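Local coordinates for ParB domain protein nuclease (Sulfolobus solfataricus, PDB 5K5D) that probably helps to segregate DNA in an archaeon as a pNOB8-like ParB partition protein, with a possible nuclease activity, at residues 24-29 / 61-66; 125-130 / 174-179. The protein carries 4 engineered substitutions. All coordinates share one frame; numbering follows the deposited sequence.

Contact 1. Residues 24-29 / 61-66; sequences EFKTMV and DGYTRL. Engineered in segment 24-29: Met28 (natural residue Leu).
Tyr63 lays one face of its ring against the backbone of Lys26. Lys26 CA stands 3.7 Å from the ring centroid of Tyr63 and only 6° off the ring normal, a CH-pi contact almost over the middle; Lys26 N lies over the same face, 3.8 Å from Tyr63 CE1. With CG anti to the backbone N (chi1 177°), the Lys26 side chain crosses the tyrosine at about a right angle: CB lies 3.8 Å from Tyr63 CE2, CG lies 3.9 Å from Tyr63 CD2, and the extended remainder leads away to a salt bridge with Glu21. In sequence, Gly62 to Arg65 fit the GxxR pattern that binds nucleotide phosphates in ParB relatives. Consistent with an anion pocket here, a bound citrate, probably from the crystallisation liquor, is held by the backbone N atoms of Gly62, Tyr63 and Arg65 and by Thr64 OG1. Beyond the ring, Tyr63 OH pairs with Leu59 O and Asp22 N and sits 3.8 Å from Phe25 CB, near the plane of the Phe25 ring at its edge. The Phe25 ring itself swings off to helix 90-99, touching Ala93 and Ile97. Without the ring and hydroxyl, as with an alanine here, the Lys26 backbone would probably lose its cover, and Leu59 O and Asp22 N the hydroxyl that joins them.

Contact 2. Residues 125-130 / 174-179; sequences KMQASK and ERILKE. Engineered in segment 125-130: Met126 (natural residue Ile).
This is a light, partly buried helix-to-helix touch, made where the C-terminal end of helix 109-128 passes helix 170-180. One long polar side chain, Gln127, reaches out to meet Ile176, and the two approach from opposite directions. Gln127 CG is anti to the carbonyl carbon (chi1 -61°) and the chain stays extended beyond it, which carries the amide clear of its own helix. As modelled, OE1 of Gln127 comes down on the methyl CD1 of Ile176 at 3.5 Å, while the amide carbon CD of Gln127 is 4.1 Å from that CD1. The other branch, Gln127 NE2, faces the carboxylate of Glu179 but remains 4.2 Å from its OE1, too far for a hydrogen bond; what joins the segments is the van der Waals touch of Gln127 OE1 on the methyl, with at most a loose polar attraction beside it. In the fold, it is the last step of a longer seam between the two helices: Ile176 also packs on Ile123, and Leu177 on Phe116 and Ala120, so the partners on helix 109-128 recur every three or four residues along one side of it. Helix 170-180 follows directly on the hairpin of strands 159-161 and 167-169. The loop between those strands meets segment 125-130 too, with Lys125 NZ in a salt bridge to Asp163 and Ala128 against Thr166. Just past Gln127, Ser129 folds back on the helix: OG donates to Lys125 O at 3.1 Å, in the carbonyl plane and on a lone pair, with a C=O...donor angle of 135°.

Overall arrangement
Contacts 1 and 2 are both partly buried and lie in series along the chain, their centres about 23 Å apart and their nearest atoms about 8 Å apart. They share no segment, but helix 109-128 links their surroundings: Val29 and the engineered Met28, both in segment 24-29, pack on Leu115 of that helix, and contact 2 is made at its C-terminal end. Contact 1 belongs to the ParB-like N-terminal region and buries 181 Å², with an aromatic face on backbone next to a citrate site. Contact 2, at 82 Å², is sparser, an amide against an aliphatic side chain between two helices farther along the chain.

Contact 1. Residues 24-29 / 61-66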
loop_
_atom_site.group_PDB
_atom_site.type_symbol
_atom_site.label_atom_id
_atom_site.label_comp_id
_atom_site.label_asym_id
_atom_site.label_seq_id
_atom_site.Cartn_x
_atom_site.Cartn_y
_atom_site.Cartn_z
ATOM N N GLU B 24 -5.931 -1.236 -13.381
ATOM C CA GLU B 24 -4.953 -0.979 -12.336
ATOM C C GLU B 24 -5.639 -0.407 -11.105
ATOM O O GLU B 24 -5.419 -0.877 -9.991
ATOM C CB GLU B 24 -3.862 -0.022 -12.814
ATOM C CG GLU B 24 -2.670 0.033 -11.871
ATOM C CD GLU B 24 -2.008 1.394 -11.831
ATOM O OE1 GLU B 24 -2.736 2.407 -11.819
ATOM O OE2 GLU B 24 -0.761 1.452 -11.812
ATOM N N PHE B 25 -6.463 0.616 -11.306
ATOM C CA PHE B 25 -7.182 1.228 -10.196
ATOM C C PHE B 25 -8.127 0.212 -9.586
ATOM O O PHE B 25 -8.379 0.220 -8.380
ATOM C CB PHE B 25 -7.962 2.454 -10.665
ATOM C CG PHE B 25 -7.102 3.513 -11.288
ATOM C CD1 PHE B 25 -7.623 4.387 -12.231
ATOM C CD2 PHE B 25 -5.765 3.634 -10.936
ATOM C CE1 PHE B 25 -6.828 5.362 -12.809
ATOM C CE2 PHE B 25 -4.965 4.607 -11.510
ATOM C CZ PHE B 25 -5.496 5.471 -12.448
ATOM N N LYS B 26 -8.637 -0.671 -10.435
ATOM C CA LYS B 26 -9.582 -1.698 -10.016
ATOM C C LYS B 26 -8.970 -2.642 -8.991
ATOM O O LYS B 26 -9.679 -3.213 -8.165
ATOM C CB LYS B 26 -10.065 -2.495 -11.225
ATOM C CG LYS B 26 -11.007 -3.636 -10.886
ATOM C CD LYS B 26 -11.463 -4.343 -12.153
ATOM C CE LYS B 26 -12.560 -5.351 -11.864
ATOM N NZ LYS B 26 -13.058 -5.989 -13.115
ATOM N N THR B 27 -7.651 -2.793 -9.037
ATOM C CA THR B 27 -6.971 -3.741 -8.167
ATOM C C THR B 27 -6.006 -3.081 -7.193
ATOM O O THR B 27 -5.260 -3.769 -6.504
ATOM C CB THR B 27 -6.203 -4.795 -8.984
ATOM O OG1 THR B 27 -5.137 -4.161 -9.706
ATOM C CG2 THR B 27 -7.144 -5.499 -9.959
HETATM N N MSE B 28 -6.026 -1.752 -7.129
HETATM C CA MSE B 28 -5.164 -1.013 -6.206
HETATM C C MSE B 28 -5.386 -1.419 -4.753
HETATM O O MSE B 28 -4.437 -1.751 -4.037
HETATM C CB MSE B 28 -5.377 0.496 -6.345
HETATM C CG MSE B 28 -4.556 1.147 -7.447
HETATM SE SE MSE B 28 -2.636 0.861 -7.218
HETATM C CE MSE B 28 -2.493 1.274 -5.325
ATOM N N VAL B 29 -6.643 -1.379 -4.322
ATOM C CA VAL B 29 -6.974 -1.663 -2.934
ATOM C C VAL B 29 -7.063 -3.159 -2.681
ATOM O O VAL B 29 -7.776 -3.872 -3.392
ATOM C CB VAL B 29 -8.288 -0.980 -2.506
ATOM C CG1 VAL B 29 -8.686 -1.432 -1.115
ATOM C CG2 VAL B 29 -8.137 0.540 -2.562
ATOM N N ASP B 61 -11.925 5.584 -7.913
ATOM C CA ASP B 61 -12.254 4.957 -6.646
ATOM C C ASP B 61 -13.735 4.591 -6.589
ATOM O O ASP B 61 -14.597 5.414 -6.895
ATOM C CB ASP B 61 -11.938 5.907 -5.498
ATOM C CG ASP B 61 -12.086 5.250 -4.155
ATOM O OD1 ASP B 61 -11.468 4.183 -3.957
ATOM O OD2 ASP B 61 -12.823 5.788 -3.302
ATOM N N GLY B 62 -14.025 3.356 -6.194
ATOM C CA GLY B 62 -15.398 2.938 -5.977
ATOM C C GLY B 62 -15.807 1.745 -6.814
ATOM O O GLY B 62 -16.960 1.641 -7.231
ATOM N N TYR B 63 -14.868 0.835 -7.049
ATOM C CA TYR B 63 -15.118 -0.297 -7.937
ATOM C C TYR B 63 -16.095 -1.320 -7.364
ATOM O O TYR B 63 -16.960 -1.827 -8.072
ATOM C CB TYR B 63 -13.802 -0.955 -8.359
ATOM C CG TYR B 63 -13.101 -0.174 -9.445
ATOM C CD1 TYR B 63 -12.254 0.885 -9.137
ATOM C CD2 TYR B 63 -13.314 -0.475 -10.781
ATOM C CE1 TYR B 63 -11.629 1.613 -10.132
ATOM C CE2 TYR B 63 -12.693 0.240 -11.781
ATOM C CZ TYR B 63 -11.852 1.285 -11.453
ATOM O OH TYR B 63 -11.235 1.995 -12.456
ATOM N N THR B 64 -15.960 -1.624 -6.084
ATOM C CA THR B 64 -16.907 -2.527 -5.451
ATOM C C THR B 64 -18.298 -1.889 -5.438
ATOM O O THR B 64 -19.264 -2.482 -5.921
ATOM C CB THR B 64 -16.454 -2.924 -4.034
ATOM O OG1 THR B 64 -15.218 -3.647 -4.121
ATOM C CG2 THR B 64 -17.496 -3.799 -3.359
ATOM N N ARG B 65 -18.387 -0.672 -4.909
ATOM C CA ARG B 65 -19.643 0.070 -4.882
ATOM C C ARG B 65 -20.339 0.104 -6.241
ATOM O O ARG B 65 -21.545 -0.112 -6.330
ATOM C CB ARG B 65 -19.414 1.493 -4.373
ATOM C CG ARG B 65 -19.044 1.568 -2.905
ATOM C CD ARG B 65 -18.724 2.992 -2.486
ATOM N NE ARG B 65 -17.434 3.436 -3.000
ATOM C CZ ARG B 65 -16.916 4.641 -2.785
ATOM N NH1 ARG B 65 -17.585 5.534 -2.066
ATOM N NH2 ARG B 65 -15.730 4.957 -3.289
ATOM N N LEU B 66 -19.586 0.381 -7.299
ATOM C CA LEU B 66 -20.166 0.403 -8.636
ATOM C C LEU B 66 -20.708 -0.972 -9.013
ATOM O O LEU B 66 -21.787 -1.087 -9.598
ATOM C CB LEU B 66 -19.146 0.863 -9.682
ATOM C CG LEU B 66 -19.711 0.886 -11.106
ATOM C CD1 LEU B 66 -20.843 1.896 -11.217
ATOM C CD2 LEU B 66 -18.639 1.173 -12.143
#

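Contact 2. Residues 125-130 / 174-179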
loop_
_atom_site.group_PDB
_atom_site.type_symbol
_atom_site.label_atom_id
_atom_site.label_comp_id
_atom_site.label_asym_id
_atom_site.label_seq_id
_atom_site.Cartn_x
_atom_site.Cartn_y
_atom_site.Cartn_z
ATOM N N LYS B 125 8.079 6.337 -9.126
ATOM C CA LYS B 125 8.329 6.220 -10.557
ATOM C C LYS B 125 7.869 7.475 -11.294
ATOM O O LYS B 125 8.468 7.875 -12.292
ATOM C CB LYS B 125 7.617 4.994 -11.121
ATOM C CG LYS B 125 7.968 3.686 -10.426
ATOM C CD LYS B 125 7.185 2.542 -11.045
ATOM C CE LYS B 125 7.528 1.201 -10.419
ATOM N NZ LYS B 125 6.713 0.115 -11.035
HETATM N N MSE B 126 6.801 8.089 -10.795
HETATM C CA MSE B 126 6.272 9.325 -11.367
HETATM C C MSE B 126 7.236 10.495 -11.191
HETATM O O MSE B 126 7.137 11.506 -11.888
HETATM C CB MSE B 126 4.927 9.676 -10.721
HETATM C CG MSE B 126 3.752 8.833 -11.193
HETATM SE SE MSE B 126 3.122 9.339 -12.971
HETATM C CE MSE B 126 3.317 7.612 -13.864
ATOM N N GLN B 127 8.163 10.363 -10.250
ATOM C CA GLN B 127 9.118 11.427 -9.973
ATOM C C GLN B 127 10.475 11.145 -10.614
ATOM O O GLN B 127 11.267 12.060 -10.843
ATOM C CB GLN B 127 9.271 11.624 -8.464
ATOM C CG GLN B 127 7.987 12.028 -7.757
ATOM C CD GLN B 127 8.164 12.155 -6.253
ATOM O OE1 GLN B 127 9.227 11.847 -5.712
ATOM N NE2 GLN B 127 7.119 12.612 -5.570
ATOM N N ALA B 128 10.741 9.874 -10.897
ATOM C CA ALA B 128 11.957 9.491 -11.602
ATOM C C ALA B 128 11.779 9.678 -13.108
ATOM O O ALA B 128 12.749 9.657 -13.867
ATOM C CB ALA B 128 12.327 8.053 -11.282
ATOM N N SER B 129 10.531 9.860 -13.531
ATOM C CA SER B 129 10.220 10.073 -14.940
ATOM C C SER B 129 10.063 11.558 -15.254
ATOM O O SER B 129 9.898 11.942 -16.412
ATOM C CB SER B 129 8.949 9.315 -15.332
ATOM O OG SER B 129 7.818 9.823 -14.646
ATOM N N LYS B 130 10.109 12.388 -14.216
ATOM C CA LYS B 130 10.044 13.837 -14.386
ATOM C C LYS B 130 11.406 14.477 -14.143
ATOM O O LYS B 130 11.844 15.337 -14.908
ATOM C CB LYS B 130 8.994 14.457 -13.459
ATOM C CG LYS B 130 7.563 14.353 -13.972
ATOM C CD LYS B 130 6.614 15.218 -13.150
ATOM C CE LYS B 130 5.216 15.245 -13.758
ATOM N NZ LYS B 130 4.293 16.163 -13.029
ATOM N N GLU B 174 10.862 7.613 2.328
ATOM C CA GLU B 174 10.234 8.022 3.577
ATOM C C GLU B 174 9.597 9.404 3.462
ATOM O O GLU B 174 8.517 9.642 4.003
ATOM C CB GLU B 174 11.250 8.012 4.719
ATOM C CG GLU B 174 10.670 8.420 6.058
ATOM C CD GLU B 174 11.729 8.517 7.137
ATOM O OE1 GLU B 174 11.711 9.505 7.904
ATOM O OE2 GLU B 174 12.579 7.607 7.217
ATOM N N ARG B 175 10.269 10.314 2.767
ATOM C CA ARG B 175 9.750 11.665 2.604
ATOM C C ARG B 175 8.473 11.610 1.782
ATOM O O ARG B 175 7.533 12.371 2.014
ATOM C CB ARG B 175 10.783 12.572 1.932
ATOM C CG ARG B 175 10.503 12.870 0.465
ATOM C CD ARG B 175 11.584 13.755 -0.145
ATOM N NE ARG B 175 12.922 13.212 0.073
ATOM C CZ ARG B 175 13.924 13.311 -0.796
ATOM N NH1 ARG B 175 13.740 13.928 -1.955
ATOM N NH2 ARG B 175 15.107 12.788 -0.507
ATOM N N ILE B 176 8.448 10.694 0.819
ATOM C CA ILE B 176 7.269 10.487 -0.007
ATOM C C ILE B 176 6.088 10.032 0.845
ATOM O O ILE B 176 4.967 10.503 0.665
ATOM C CB ILE B 176 7.543 9.461 -1.116
ATOM C CG1 ILE B 176 8.502 10.059 -2.147
ATOM C CG2 ILE B 176 6.246 9.029 -1.769
ATOM C CD1 ILE B 176 8.648 9.234 -3.400
ATOM N N LEU B 177 6.353 9.124 1.780
ATOM C CA LEU B 177 5.335 8.663 2.713
ATOM C C LEU B 177 4.750 9.828 3.492
ATOM O O LEU B 177 3.530 9.973 3.587
ATOM C CB LEU B 177 5.921 7.650 3.692
ATOM C CG LEU B 177 6.521 6.396 3.067
ATOM C CD1 LEU B 177 7.082 5.474 4.147
ATOM C CD2 LEU B 177 5.471 5.692 2.227
ATOM N N LYS B 178 5.628 10.653 4.058
ATOM C CA LYS B 178 5.187 11.791 4.854
ATOM C C LYS B 178 4.264 12.695 4.046
ATOM O O LYS B 178 3.215 13.114 4.531
ATOM C CB LYS B 178 6.379 12.575 5.411
ATOM C CG LYS B 178 7.072 11.891 6.581
ATOM C CD LYS B 178 8.097 12.802 7.244
ATOM C CE LYS B 178 9.177 13.235 6.259
ATOM N NZ LYS B 178 10.252 14.042 6.911
ATOM N N GLU B 179 4.647 12.976 2.805
ATOM C CA GLU B 179 3.831 13.806 1.924
ATOM C C GLU B 179 2.412 13.265 1.785
ATOM O O GLU B 179 1.451 14.031 1.720
ATOM C CB GLU B 179 4.481 13.917 0.544
ATOM C CG GLU B 179 5.823 14.624 0.552
ATOM C CD GLU B 179 6.543 14.512 -0.776
ATOM O OE1 GLU B 179 6.126 13.676 -1.606
ATOM O OE2 GLU B 179 7.523 15.255 -0.990
#